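Local coordinates for protein probable hydrolase (Pseudomonas aeruginosa, PDB 3OM8) that is probably a hydrolase of the alpha/beta fold, possibly acting as a 3-oxoadipate enol-lactonase, at residues 41-46 with 254-259; 98-103 with 247-252; 147-152 with 186-191; 151-156 with 179-184; 158-163 with 174-179. One frame throughout, in Å; residues are numbered along the deposited sequence.

Contact 1: residues 41-46 with 254-259; sequences HMWDAQ and QAFEGA
Trp43 and Gln46 are the residues of 41-46 that carry most of the meeting with helix 253-264, through Phe256 and Glu257. Trp43 belongs to a short 3-10 segment. Its CZ3 lies 3.9 Å from Phe256 CZ, which arrives at the edge of the indole near its plane, and the two side chains cross at about a right angle. On one indole face sits Met42 CG, while Trp43 NE1 is hydrogen-bonded to Asn34 OD1. Ala45 joins in through its backbone: Ala45 O accepts from a water at 2.7 Å, and that water also donates weakly to Glu257 OE1. Gln46 makes the direct polar link, Gln46 NE2 donating to Glu257 OE2 over 3.1 Å at an N-H...O angle of 153°. The acceptor uses its anti lone pair and is tilted somewhat from the amide plane. Chi1 of Gln46 (-80°, CG anti to the carbonyl carbon) sets its CG 3.7 Å from Glu257 CG, an aliphatic touch beside the hydrogen bond, and a bend at chi2 then swings CD and NE2 toward the carboxylate. The other amide atom, Gln46 OE1, accepts from Asn249 ND2. With both ends of the amide engaged, its rotation is well defined. The segment leads from strand 29-33 to helix 47-51; Trp43 also packs on Leu100 of strand 95-100 and on Asn249, and Phe256 on Leu98, so the contact lies among strand 95-100, helix 248-251 and helix 253-264.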
# COMPACT_ATOMS: atom_id res chain seq x y z
N HIS B 41 -24.75 9.88 -8.14
CA HIS B 41 -25.27 8.52 -7.97
C HIS B 41 -24.18 7.44 -8.05
O HIS B 41 -24.46 6.25 -7.86
CB HIS B 41 -26.40 8.24 -8.97
CG HIS B 41 -27.69 8.91 -8.61
ND1 HIS B 41 -28.48 8.49 -7.57
CD2 HIS B 41 -28.33 9.97 -9.16
CE1 HIS B 41 -29.54 9.26 -7.48
NE2 HIS B 41 -29.48 10.17 -8.44
N MSE B 42 -22.95 7.84 -8.32
CA MSE B 42 -21.88 6.85 -8.33
C MSE B 42 -21.60 6.37 -6.91
O MSE B 42 -20.93 5.36 -6.72
CB MSE B 42 -20.60 7.39 -8.99
CG MSE B 42 -19.86 8.43 -8.17
SE MSE B 42 -18.07 8.74 -8.84
CE MSE B 42 -17.30 9.73 -7.38
N TRP B 43 -22.12 7.10 -5.91
CA TRP B 43 -21.94 6.74 -4.50
C TRP B 43 -23.15 6.05 -3.88
O TRP B 43 -23.16 5.81 -2.68
CB TRP B 43 -21.62 7.97 -3.66
CG TRP B 43 -20.44 8.78 -4.11
CD1 TRP B 43 -20.47 10.00 -4.73
CD2 TRP B 43 -19.06 8.46 -3.94
NE1 TRP B 43 -19.19 10.44 -4.97
CE2 TRP B 43 -18.30 9.51 -4.49
CE3 TRP B 43 -18.38 7.36 -3.38
CZ2 TRP B 43 -16.91 9.52 -4.50
CZ3 TRP B 43 -16.99 7.36 -3.39
CH2 TRP B 43 -16.27 8.43 -3.95
N ASP B 44 -24.18 5.75 -4.67
CA ASP B 44 -25.42 5.18 -4.11
C ASP B 44 -25.16 3.96 -3.21
O ASP B 44 -25.80 3.81 -2.17
CB ASP B 44 -26.41 4.79 -5.22
CG ASP B 44 -27.14 6.01 -5.84
OD1 ASP B 44 -27.76 5.84 -6.92
OD2 ASP B 44 -27.09 7.12 -5.27
N ALA B 45 -24.24 3.09 -3.62
CA ALA B 45 -23.98 1.86 -2.88
C ALA B 45 -23.39 2.14 -1.49
O ALA B 45 -23.65 1.39 -0.55
CB ALA B 45 -23.08 0.91 -3.67
N GLN B 46 -22.63 3.22 -1.37
CA GLN B 46 -21.95 3.59 -0.13
C GLN B 46 -22.83 4.28 0.90
O GLN B 46 -22.44 4.40 2.07
CB GLN B 46 -20.75 4.49 -0.42
CG GLN B 46 -19.51 3.75 -0.88
CD GLN B 46 -19.69 3.14 -2.25
OE1 GLN B 46 -19.88 3.86 -3.24
NE2 GLN B 46 -19.63 1.82 -2.33
N GLN B 254 -16.79 -3.10 0.11
CA GLN B 254 -16.54 -3.41 1.53
C GLN B 254 -15.18 -2.88 1.99
O GLN B 254 -15.10 -2.16 2.99
CB GLN B 254 -16.69 -4.91 1.84
CG GLN B 254 -16.96 -5.17 3.33
CD GLN B 254 -16.87 -6.64 3.75
OE1 GLN B 254 -15.81 -7.27 3.69
NE2 GLN B 254 -18.00 -7.19 4.22
N ALA B 255 -14.12 -3.21 1.26
CA ALA B 255 -12.79 -2.71 1.61
C ALA B 255 -12.76 -1.18 1.59
O ALA B 255 -12.11 -0.56 2.43
CB ALA B 255 -11.74 -3.28 0.67
N PHE B 256 -13.46 -0.60 0.62
CA PHE B 256 -13.45 0.85 0.42
C PHE B 256 -14.19 1.57 1.54
O PHE B 256 -13.67 2.52 2.11
CB PHE B 256 -14.10 1.19 -0.94
CG PHE B 256 -14.04 2.66 -1.29
CD1 PHE B 256 -13.09 3.14 -2.17
CD2 PHE B 256 -14.96 3.56 -0.74
CE1 PHE B 256 -13.04 4.49 -2.51
CE2 PHE B 256 -14.91 4.91 -1.07
CZ PHE B 256 -13.96 5.37 -1.95
N GLU B 257 -15.40 1.13 1.84
CA GLU B 257 -16.17 1.69 2.94
C GLU B 257 -15.46 1.44 4.28
O GLU B 257 -15.44 2.30 5.16
CB GLU B 257 -17.58 1.08 2.96
CG GLU B 257 -18.40 1.42 1.72
CD GLU B 257 -19.62 0.53 1.56
OE1 GLU B 257 -20.11 -0.03 2.57
OE2 GLU B 257 -20.10 0.38 0.42
N GLY B 258 -14.89 0.24 4.43
CA GLY B 258 -14.17 -0.10 5.64
C GLY B 258 -13.02 0.86 5.85
O GLY B 258 -12.86 1.43 6.93
N ALA B 259 -12.23 1.05 4.79
CA ALA B 259 -11.07 1.93 4.84
C ALA B 259 -11.47 3.34 5.22
O ALA B 259 -10.84 3.96 6.08
CB ALA B 259 -10.37 1.95 3.50
O HOH W 1 -23.29 0.91 2.11

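Contact 2: residues 98-103 with 247-252. With EDO (1,2-ethanediol), chain F.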
# COMPACT_ATOMS: atom_id res chain seq x y z
N LEU B 98 -14.43 13.52 1.09
CA LEU B 98 -13.97 12.39 0.29
C LEU B 98 -14.16 12.68 -1.20
O LEU B 98 -15.29 12.87 -1.66
CB LEU B 98 -14.72 11.12 0.67
CG LEU B 98 -14.69 9.94 -0.31
CD1 LEU B 98 -13.29 9.67 -0.81
CD2 LEU B 98 -15.25 8.71 0.38
N GLY B 99 -13.06 12.70 -1.95
CA GLY B 99 -13.12 12.97 -3.38
C GLY B 99 -12.44 11.87 -4.16
O GLY B 99 -11.34 11.44 -3.81
N LEU B 100 -13.10 11.40 -5.22
CA LEU B 100 -12.52 10.38 -6.08
C LEU B 100 -12.09 10.98 -7.43
O LEU B 100 -12.87 11.68 -8.08
CB LEU B 100 -13.49 9.22 -6.29
CG LEU B 100 -12.95 7.98 -7.02
CD1 LEU B 100 -13.38 6.71 -6.31
CD2 LEU B 100 -13.41 7.96 -8.45
N SER B 101 -10.85 10.72 -7.83
CA SER B 101 -10.31 11.27 -9.06
C SER B 101 -10.34 12.81 -9.08
O SER B 101 -9.71 13.45 -8.24
CB SER B 101 -11.02 10.68 -10.28
OG SER B 101 -10.14 10.62 -11.38
N LEU B 102 -11.07 13.40 -10.04
CA LEU B 102 -11.20 14.86 -10.08
C LEU B 102 -11.62 15.39 -8.70
O LEU B 102 -11.05 16.35 -8.20
CB LEU B 102 -12.19 15.33 -11.16
CG LEU B 102 -12.46 16.85 -11.23
CD1 LEU B 102 -11.18 17.67 -11.44
CD2 LEU B 102 -13.49 17.20 -12.31
N GLY B 103 -12.61 14.73 -8.09
CA GLY B 103 -13.02 15.08 -6.74
C GLY B 103 -11.84 15.09 -5.77
O GLY B 103 -11.78 15.89 -4.83
N LEU B 247 -12.41 2.98 -10.37
CA LEU B 247 -13.53 3.27 -9.47
C LEU B 247 -13.54 2.22 -8.37
O LEU B 247 -14.37 1.31 -8.37
CB LEU B 247 -14.85 3.29 -10.23
CG LEU B 247 -15.01 4.32 -11.37
CD1 LEU B 247 -16.13 3.90 -12.28
CD2 LEU B 247 -15.26 5.72 -10.84
N SER B 248 -12.62 2.35 -7.42
CA SER B 248 -12.40 1.29 -6.45
C SER B 248 -13.59 1.09 -5.51
O SER B 248 -13.81 -0.02 -5.03
CB SER B 248 -11.09 1.50 -5.70
OG SER B 248 -11.04 2.77 -5.08
N ASN B 249 -14.39 2.13 -5.28
CA ASN B 249 -15.62 1.98 -4.50
C ASN B 249 -16.61 1.07 -5.20
O ASN B 249 -17.43 0.42 -4.55
CB ASN B 249 -16.27 3.33 -4.21
CG ASN B 249 -16.83 4.02 -5.47
OD1 ASN B 249 -16.11 4.22 -6.45
ND2 ASN B 249 -18.10 4.38 -5.43
N VAL B 250 -16.53 1.01 -6.52
CA VAL B 250 -17.42 0.15 -7.29
C VAL B 250 -16.95 -1.31 -7.25
O VAL B 250 -17.74 -2.24 -7.07
CB VAL B 250 -17.52 0.65 -8.76
CG1 VAL B 250 -18.33 -0.32 -9.63
CG2 VAL B 250 -18.12 2.05 -8.80
N GLU B 251 -15.65 -1.51 -7.41
CA GLU B 251 -15.09 -2.85 -7.49
C GLU B 251 -15.02 -3.54 -6.12
O GLU B 251 -15.26 -4.74 -6.01
CB GLU B 251 -13.70 -2.79 -8.08
CG GLU B 251 -13.64 -2.79 -9.59
CD GLU B 251 -12.22 -2.75 -10.08
OE1 GLU B 251 -11.77 -1.64 -10.41
OE2 GLU B 251 -11.55 -3.82 -10.08
N PHE B 252 -14.68 -2.79 -5.08
CA PHE B 252 -14.51 -3.36 -3.74
C PHE B 252 -15.15 -2.47 -2.71
O PHE B 252 -14.45 -1.78 -1.97
CB PHE B 252 -13.02 -3.51 -3.46
CG PHE B 252 -12.32 -4.38 -4.47
CD1 PHE B 252 -12.43 -5.76 -4.41
CD2 PHE B 252 -11.58 -3.81 -5.49
CE1 PHE B 252 -11.81 -6.56 -5.34
CE2 PHE B 252 -10.94 -4.61 -6.42
CZ PHE B 252 -11.07 -5.98 -6.35
C1 EDO F . -9.31 13.37 -13.48
O1 EDO F . -8.54 12.50 -14.32
C2 EDO F . -10.80 13.22 -13.80
O2 EDO F . -11.57 12.48 -12.82
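This is a small, buried, largely apolar contact between the end of central strand 95-100 and the start of helix 248-251, in the middle of the alpha/beta hydrolase fold. Leu100 supplies the whole of one side. Its CD2 meets Leu247 CD2 at 3.8 Å, the two side chains crossing at about a right angle, and its CD1 lies 3.7 Å from Asn249 OD1. Chi1 (-172°) carries CG toward helix 248-251, and an unusual chi2 of 135° directs CD2 to Leu247 and CD1 to Asn249. Asn249 ND2 is held by Gln46, whereas its OD1, turned to the leucine, finds no polar partner in the model. Next along the chain, Ser101 has a positive phi, a strained conformation that, with Gly99 and Gly103, fits the GxSxG nucleophile elbow. Ser101, His246 and Asp219 also fit a Ser-His-Asp triad, although the hydrogen bond from Ser101 OG to His246 is weak. An ethanediol, probably from the crystallisation liquor, has O2 hydrogen-bonded to Ser101 OG (2.8 Å) and accepting from Leu102 N (3.0 Å). Leu102 N and Ile36 N both bind this molecule, as the backbone N-H groups of an oxyanion hole would; that role is probable only.

Contact 3: residues 147-152 with 186-191; sequences EDMSET and HGLAGS
The backbones stay well apart, the nearest CA atoms, of Thr152 and Leu188, being 9.9 Å from each other, so side chains alone bridge the start of helix 150-160 and helix 185-196. One methyl does the bridging: Leu188 CD1 stands 3.9 Å from Thr152 CG2 and 4.0 Å from the selenium (SE) of Met149, a selenomethionine, and in both pairs the side chains reach toward each other tip to tip. Thr152 turns CG2 to its partner because this methyl is anti to the backbone N, its hydroxyl (chi1 -66°) lying anti to the carbonyl carbon. Bends at chi2 and chi3 curl Met149 so that its selenium meets the leucine methyl. These helices belong to the helical insertion between strands 118-124 and 211-216, the cap region of an alpha/beta hydrolase. Val143 of helix 134-145 touches both Met149 and Leu188. Ahead of the helix an Asx turn shapes the chain: Asp148 OD2 accepts from Ser150 N at 2.9 Å, the N-H approaching from above the carboxylate plane, 47° out of it. On the other helix, Gly187 O is gripped twice from opposite faces of its carbonyl plane, by the backbone N of Ser191 and by its hydroxyl, with Ser191 OG 2.8 Å from Gly187 O.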
# COMPACT_ATOMS: atom_id res chain seq x y z
N GLU B 147 -19.53 14.11 -32.72
CA GLU B 147 -20.94 14.06 -33.08
C GLU B 147 -21.72 13.84 -31.79
O GLU B 147 -22.55 14.67 -31.41
CB GLU B 147 -21.22 12.94 -34.09
CG GLU B 147 -22.09 13.35 -35.27
CD GLU B 147 -21.30 14.09 -36.35
OE1 GLU B 147 -20.21 13.61 -36.72
OE2 GLU B 147 -21.77 15.15 -36.82
N ASP B 148 -21.44 12.74 -31.10
CA ASP B 148 -22.04 12.46 -29.78
C ASP B 148 -21.00 11.93 -28.78
O ASP B 148 -19.83 11.76 -29.13
CB ASP B 148 -23.19 11.47 -29.92
CG ASP B 148 -22.75 10.12 -30.45
OD1 ASP B 148 -23.55 9.47 -31.15
OD2 ASP B 148 -21.60 9.71 -30.17
N MSE B 149 -21.42 11.67 -27.55
CA MSE B 149 -20.50 11.23 -26.50
C MSE B 149 -20.17 9.72 -26.51
O MSE B 149 -19.53 9.22 -25.59
CB MSE B 149 -21.00 11.65 -25.11
CG MSE B 149 -21.05 13.16 -24.87
SE MSE B 149 -19.35 14.10 -25.07
CE MSE B 149 -19.40 14.39 -27.01
N SER B 150 -20.59 9.01 -27.56
CA SER B 150 -20.34 7.57 -27.68
C SER B 150 -18.87 7.15 -27.66
O SER B 150 -18.48 6.33 -26.83
CB SER B 150 -21.00 7.00 -28.94
OG SER B 150 -22.40 7.01 -28.80
N GLU B 151 -18.07 7.67 -28.58
CA GLU B 151 -16.65 7.30 -28.58
C GLU B 151 -15.96 7.77 -27.31
O GLU B 151 -15.01 7.14 -26.81
CB GLU B 151 -15.92 7.86 -29.80
CG GLU B 151 -14.49 7.34 -29.92
CD GLU B 151 -14.44 5.88 -30.36
OE1 GLU B 151 -15.51 5.29 -30.63
OE2 GLU B 151 -13.32 5.33 -30.45
N THR B 152 -16.45 8.89 -26.78
CA THR B 152 -15.93 9.45 -25.54
C THR B 152 -16.22 8.54 -24.33
O THR B 152 -15.36 8.33 -23.48
CB THR B 152 -16.46 10.88 -25.32
OG1 THR B 152 -15.93 11.74 -26.33
CG2 THR B 152 -16.03 11.41 -23.97
N HIS B 186 -19.23 20.43 -22.63
CA HIS B 186 -18.58 21.58 -22.01
C HIS B 186 -18.18 21.30 -20.56
O HIS B 186 -17.20 21.86 -20.06
CB HIS B 186 -19.45 22.83 -22.13
CG HIS B 186 -19.65 23.29 -23.54
ND1 HIS B 186 -18.74 24.08 -24.20
CD2 HIS B 186 -20.64 23.02 -24.43
CE1 HIS B 186 -19.16 24.29 -25.44
NE2 HIS B 186 -20.31 23.66 -25.60
N GLY B 187 -18.94 20.44 -19.89
CA GLY B 187 -18.55 19.97 -18.56
C GLY B 187 -17.23 19.23 -18.63
O GLY B 187 -16.30 19.51 -17.86
N LEU B 188 -17.14 18.28 -19.55
CA LEU B 188 -15.90 17.54 -19.80
C LEU B 188 -14.75 18.46 -20.20
O LEU B 188 -13.67 18.41 -19.62
CB LEU B 188 -16.13 16.51 -20.90
CG LEU B 188 -17.17 15.44 -20.62
CD1 LEU B 188 -17.20 14.43 -21.76
CD2 LEU B 188 -16.84 14.75 -19.32
N ALA B 189 -14.98 19.29 -21.22
CA ALA B 189 -13.95 20.19 -21.71
C ALA B 189 -13.45 21.11 -20.61
O ALA B 189 -12.26 21.31 -20.45
CB ALA B 189 -14.46 21.00 -22.93
N GLY B 190 -14.38 21.67 -19.84
CA GLY B 190 -14.03 22.55 -18.74
C GLY B 190 -13.24 21.84 -17.66
O GLY B 190 -12.28 22.39 -17.11
N SER B 191 -13.64 20.61 -17.35
CA SER B 191 -12.99 19.83 -16.30
C SER B 191 -11.58 19.39 -16.71
O SER B 191 -10.66 19.49 -15.91
CB SER B 191 -13.86 18.63 -15.90
OG SER B 191 -15.10 19.07 -15.35

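Contact 4: residues 151-156 with 179-184; sequences ETAAGF and MLMATN
With chi1 at -78° in Phe156 and -75° in Leu180, CG lies anti to the carbonyl carbon in both residues, and these torsions bring the phenyl and isobutyl groups against each other between the helices. Leu180 straddles the start of the phenylalanine side chain: CD2 comes to 3.6 Å from Phe156 CD2, meeting the ring obliquely, while CD1 sits 3.7 Å from Phe156 CB. One turn earlier in helix 150-160, Ala153 has only a methyl to offer, and the backbones close in accordingly. Ala153 CB touches Leu180 CB at 3.9 Å, and the CA atoms of these two residues are 5.7 Å apart, the nearest pair across the segments. Met181, a selenomethionine at the margin, adds a looser touch, its SE 4.2 Å from Ala153 CB. Helix 171-181 ends here: Ala182 is the first residue to leave helical angles, and Thr183 folds back, its OG1 donating to Met179 O over 2.8 Å, tilted 30° from the carbonyl plane. Within its own helix Phe156 has Thr152 CG2 at the ring edge, and outside the segments it meets Phe192 and the ring of Trp160. No hydrogen bond or salt bridge spans the two segments. The contact is therefore apolar packing between two cap helices, probably held by dispersion and by burial of Ala153 and Leu180, with the Phe156 side chain about 6 Å from a bound ethanediol, probably from the crystallisation liquor.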
# COMPACT_ATOMS: atom_id res chain seq x y z
N GLU B 151 -18.07 7.67 -28.58
CA GLU B 151 -16.65 7.30 -28.58
C GLU B 151 -15.96 7.77 -27.31
O GLU B 151 -15.01 7.14 -26.81
CB GLU B 151 -15.92 7.86 -29.80
CG GLU B 151 -14.49 7.34 -29.92
CD GLU B 151 -14.44 5.88 -30.36
OE1 GLU B 151 -15.51 5.29 -30.63
OE2 GLU B 151 -13.32 5.33 -30.45
N THR B 152 -16.45 8.89 -26.78
CA THR B 152 -15.93 9.45 -25.54
C THR B 152 -16.22 8.54 -24.33
O THR B 152 -15.36 8.33 -23.48
CB THR B 152 -16.46 10.88 -25.32
OG1 THR B 152 -15.93 11.74 -26.33
CG2 THR B 152 -16.03 11.41 -23.97
N ALA B 153 -17.44 8.00 -24.28
CA ALA B 153 -17.81 7.04 -23.26
C ALA B 153 -17.00 5.75 -23.37
O ALA B 153 -16.59 5.19 -22.36
CB ALA B 153 -19.31 6.75 -23.31
N ALA B 154 -16.78 5.28 -24.59
CA ALA B 154 -15.94 4.10 -24.81
C ALA B 154 -14.55 4.36 -24.26
O ALA B 154 -13.88 3.45 -23.74
CB ALA B 154 -15.88 3.74 -26.28
N GLY B 155 -14.11 5.60 -24.35
CA GLY B 155 -12.82 5.99 -23.82
C GLY B 155 -12.79 5.80 -22.31
O GLY B 155 -11.98 5.04 -21.78
N PHE B 156 -13.69 6.50 -21.62
CA PHE B 156 -13.73 6.42 -20.17
C PHE B 156 -13.97 5.01 -19.65
O PHE B 156 -13.23 4.52 -18.80
CB PHE B 156 -14.80 7.33 -19.61
CG PHE B 156 -14.42 8.77 -19.57
CD1 PHE B 156 -13.62 9.26 -18.55
CD2 PHE B 156 -14.89 9.65 -20.54
CE1 PHE B 156 -13.28 10.60 -18.50
CE2 PHE B 156 -14.55 10.99 -20.50
CZ PHE B 156 -13.75 11.47 -19.47
N MSE B 179 -24.31 7.75 -17.51
CA MSE B 179 -23.86 9.00 -16.92
C MSE B 179 -23.00 9.77 -17.90
O MSE B 179 -23.11 11.00 -18.02
CB MSE B 179 -23.04 8.75 -15.65
CG MSE B 179 -23.82 8.15 -14.50
SE MSE B 179 -22.66 7.79 -12.94
CE MSE B 179 -24.06 7.15 -11.74
N LEU B 180 -22.12 9.05 -18.57
CA LEU B 180 -21.23 9.63 -19.56
C LEU B 180 -22.03 10.19 -20.74
O LEU B 180 -21.86 11.35 -21.11
CB LEU B 180 -20.21 8.59 -20.02
CG LEU B 180 -19.12 8.34 -18.98
CD1 LEU B 180 -18.42 6.98 -19.15
CD2 LEU B 180 -18.12 9.50 -18.98
N MSE B 181 -22.91 9.36 -21.29
CA MSE B 181 -23.75 9.73 -22.43
C MSE B 181 -24.63 10.97 -22.16
O MSE B 181 -25.08 11.62 -23.09
CB MSE B 181 -24.65 8.56 -22.84
CG MSE B 181 -23.93 7.36 -23.47
SE MSE B 181 -22.98 7.77 -25.13
CE MSE B 181 -24.47 8.39 -26.21
N ALA B 182 -24.86 11.28 -20.89
CA ALA B 182 -25.69 12.42 -20.54
C ALA B 182 -24.84 13.59 -20.07
O ALA B 182 -25.36 14.57 -19.54
CB ALA B 182 -26.67 12.04 -19.46
N THR B 183 -23.52 13.46 -20.23
CA THR B 183 -22.62 14.52 -19.80
C THR B 183 -22.37 15.53 -20.93
O THR B 183 -21.93 15.16 -22.03
CB THR B 183 -21.28 13.98 -19.26
OG1 THR B 183 -21.52 13.27 -18.03
CG2 THR B 183 -20.32 15.12 -18.98
N ASN B 184 -22.66 16.79 -20.66
CA ASN B 184 -22.48 17.82 -21.69
C ASN B 184 -21.00 18.04 -21.98
O ASN B 184 -20.18 18.05 -21.07
CB ASN B 184 -23.14 19.13 -21.25
CG ASN B 184 -23.04 20.20 -22.30
OD1 ASN B 184 -21.97 20.78 -22.50
ND2 ASN B 184 -24.15 20.47 -22.97

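Contact 5: residues 158-163 with 174-179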
# COMPACT_ATOMS: atom_id res chain seq x y z
N GLY B 158 -13.48 2.24 -20.94
CA GLY B 158 -12.35 1.39 -21.24
C GLY B 158 -11.20 1.57 -20.26
O GLY B 158 -10.47 0.61 -20.00
N ASN B 159 -11.03 2.78 -19.74
CA ASN B 159 -9.98 3.05 -18.74
C ASN B 159 -10.44 2.78 -17.32
O ASN B 159 -9.61 2.55 -16.44
CB ASN B 159 -9.49 4.50 -18.82
CG ASN B 159 -8.69 4.77 -20.08
OD1 ASN B 159 -7.48 4.53 -20.13
ND2 ASN B 159 -9.37 5.25 -21.10
N TRP B 160 -11.74 2.84 -17.09
CA TRP B 160 -12.32 2.78 -15.75
C TRP B 160 -12.49 1.35 -15.26
O TRP B 160 -12.35 1.09 -14.08
CB TRP B 160 -13.69 3.43 -15.74
CG TRP B 160 -13.71 4.93 -15.69
CD1 TRP B 160 -12.64 5.77 -15.58
CD2 TRP B 160 -14.88 5.76 -15.74
NE1 TRP B 160 -13.07 7.08 -15.57
CE2 TRP B 160 -14.44 7.09 -15.65
CE3 TRP B 160 -16.25 5.50 -15.84
CZ2 TRP B 160 -15.33 8.16 -15.66
CZ3 TRP B 160 -17.12 6.57 -15.85
CH2 TRP B 160 -16.66 7.88 -15.76
N PHE B 161 -12.84 0.45 -16.16
CA PHE B 161 -13.19 -0.89 -15.74
C PHE B 161 -12.24 -1.95 -16.27
O PHE B 161 -11.67 -1.81 -17.36
CB PHE B 161 -14.63 -1.23 -16.14
CG PHE B 161 -15.66 -0.38 -15.47
CD1 PHE B 161 -15.92 -0.51 -14.12
CD2 PHE B 161 -16.35 0.58 -16.18
CE1 PHE B 161 -16.86 0.29 -13.49
CE2 PHE B 161 -17.29 1.38 -15.57
CZ PHE B 161 -17.55 1.23 -14.23
N PRO B 162 -12.07 -3.03 -15.48
CA PRO B 162 -11.40 -4.24 -15.97
C PRO B 162 -12.06 -4.65 -17.27
O PRO B 162 -13.29 -4.74 -17.31
CB PRO B 162 -11.71 -5.27 -14.88
CG PRO B 162 -11.94 -4.47 -13.65
CD PRO B 162 -12.56 -3.18 -14.10
N PRO B 163 -11.28 -4.88 -18.33
CA PRO B 163 -11.85 -5.33 -19.60
C PRO B 163 -12.67 -6.60 -19.38
O PRO B 163 -13.49 -6.96 -20.22
CB PRO B 163 -10.62 -5.64 -20.45
CG PRO B 163 -9.54 -5.92 -19.44
CD PRO B 163 -9.81 -4.94 -18.35
N GLU B 174 -23.33 -0.22 -17.44
CA GLU B 174 -24.33 0.49 -18.21
C GLU B 174 -24.84 1.73 -17.49
O GLU B 174 -25.18 2.72 -18.13
CB GLU B 174 -25.47 -0.44 -18.60
CG GLU B 174 -25.02 -1.42 -19.66
CD GLU B 174 -24.29 -0.72 -20.80
OE1 GLU B 174 -24.88 0.23 -21.37
OE2 GLU B 174 -23.14 -1.10 -21.11
N ARG B 175 -24.86 1.70 -16.16
CA ARG B 175 -25.24 2.88 -15.40
C ARG B 175 -24.20 3.97 -15.54
O ARG B 175 -24.55 5.15 -15.65
CB ARG B 175 -25.49 2.57 -13.93
CG ARG B 175 -26.96 2.39 -13.58
CD ARG B 175 -27.17 1.22 -12.61
NE ARG B 175 -26.33 1.34 -11.42
CZ ARG B 175 -25.95 0.31 -10.67
NH1 ARG B 175 -26.31 -0.93 -11.00
NH2 ARG B 175 -25.18 0.52 -9.60
N PHE B 176 -22.92 3.60 -15.54
CA PHE B 176 -21.86 4.57 -15.81
C PHE B 176 -21.83 4.99 -17.29
O PHE B 176 -21.50 6.13 -17.60
CB PHE B 176 -20.50 4.06 -15.34
CG PHE B 176 -20.30 4.17 -13.85
CD1 PHE B 176 -19.66 5.28 -13.30
CD2 PHE B 176 -20.78 3.19 -13.00
CE1 PHE B 176 -19.50 5.39 -11.94
CE2 PHE B 176 -20.62 3.31 -11.63
CZ PHE B 176 -19.97 4.40 -11.10
N ARG B 177 -22.17 4.09 -18.20
CA ARG B 177 -22.27 4.48 -19.59
C ARG B 177 -23.31 5.59 -19.73
O ARG B 177 -23.08 6.60 -20.39
CB ARG B 177 -22.62 3.29 -20.49
CG ARG B 177 -22.62 3.65 -21.97
CD ARG B 177 -23.08 2.50 -22.83
NE ARG B 177 -22.30 1.30 -22.56
CZ ARG B 177 -21.13 1.03 -23.13
NH1 ARG B 177 -20.60 1.89 -24.00
NH2 ARG B 177 -20.48 -0.09 -22.81
N ALA B 178 -24.46 5.41 -19.07
CA ALA B 178 -25.52 6.41 -19.17
C ALA B 178 -25.10 7.76 -18.59
O ALA B 178 -25.47 8.79 -19.11
CB ALA B 178 -26.80 5.92 -18.53
N MSE B 179 -24.31 7.75 -17.51
CA MSE B 179 -23.86 9.00 -16.92
C MSE B 179 -23.00 9.77 -17.90
O MSE B 179 -23.11 11.00 -18.02
CB MSE B 179 -23.04 8.75 -15.65
CG MSE B 179 -23.82 8.15 -14.50
SE MSE B 179 -22.66 7.79 -12.94
CE MSE B 179 -24.06 7.15 -11.74
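Phe176 presents a ring face to the edge of Phe161 in a T-shaped pair, with centroids 5.7 Å apart and planes at 73°. Phe176 CD2 lies at the edge of Phe161, near its plane, 4.0 Å from Phe161 CZ; one face of Phe161 carries Trp160 CB, 3.9 Å above the plane and offset toward the rim. Trp160 meets the same Phe176 ring obliquely, its CZ3 3.8 Å from Phe176 CD1, the side chains crossing at about a right angle. Two consecutive aromatic residues thus converge on one ring where helix 150-160 ends: Trp160 is its last residue, and Phe161 is the first to leave helical angles. The CA atoms of Trp160 and Phe176 remain 9.7 Å apart, a gap bridged by the side chains. On helix 171-181, Arg177 forms a salt bridge with Glu174 one turn back, Arg177 NE donating to Glu174 OE2 at 2.9 Å and 160°. Across the boundary to the third subunit, Gly158 O accepts from Arg201 of that neighbouring subunit. Trp160 also meets the ring of His246, the two rings nearly parallel, and Phe161 touches Leu247. Aromatic side chains from the inserted helices thus pack beside the putative Ser-His-Asp triad, an arrangement in keeping with the cap over an alpha/beta hydrolase active site.

Following the chain, contact 1 opens first, after strand 29-33, and closes last, on the C-terminal helix 253-264; its loop of 207 intervening residues encloses all the others. Contact 2 runs from strand 95-100 to helix 248-251 and in turn encloses contacts 3, 4 and 5. These three all start from helix 150-160 or the residues just before it and close in reverse order: contact 5 on helix 171-181, contact 4 on the end of that helix, contact 3 on helix 185-196. None cross. Contact 1 ties the loop after strand 29-33, and contact 2 the end of strand 95-100, to the C-terminal helices; contacts 3 to 5 fasten the inserted helices together. Phe176 bridges the groups, touching Met42, Leu247 and Val250.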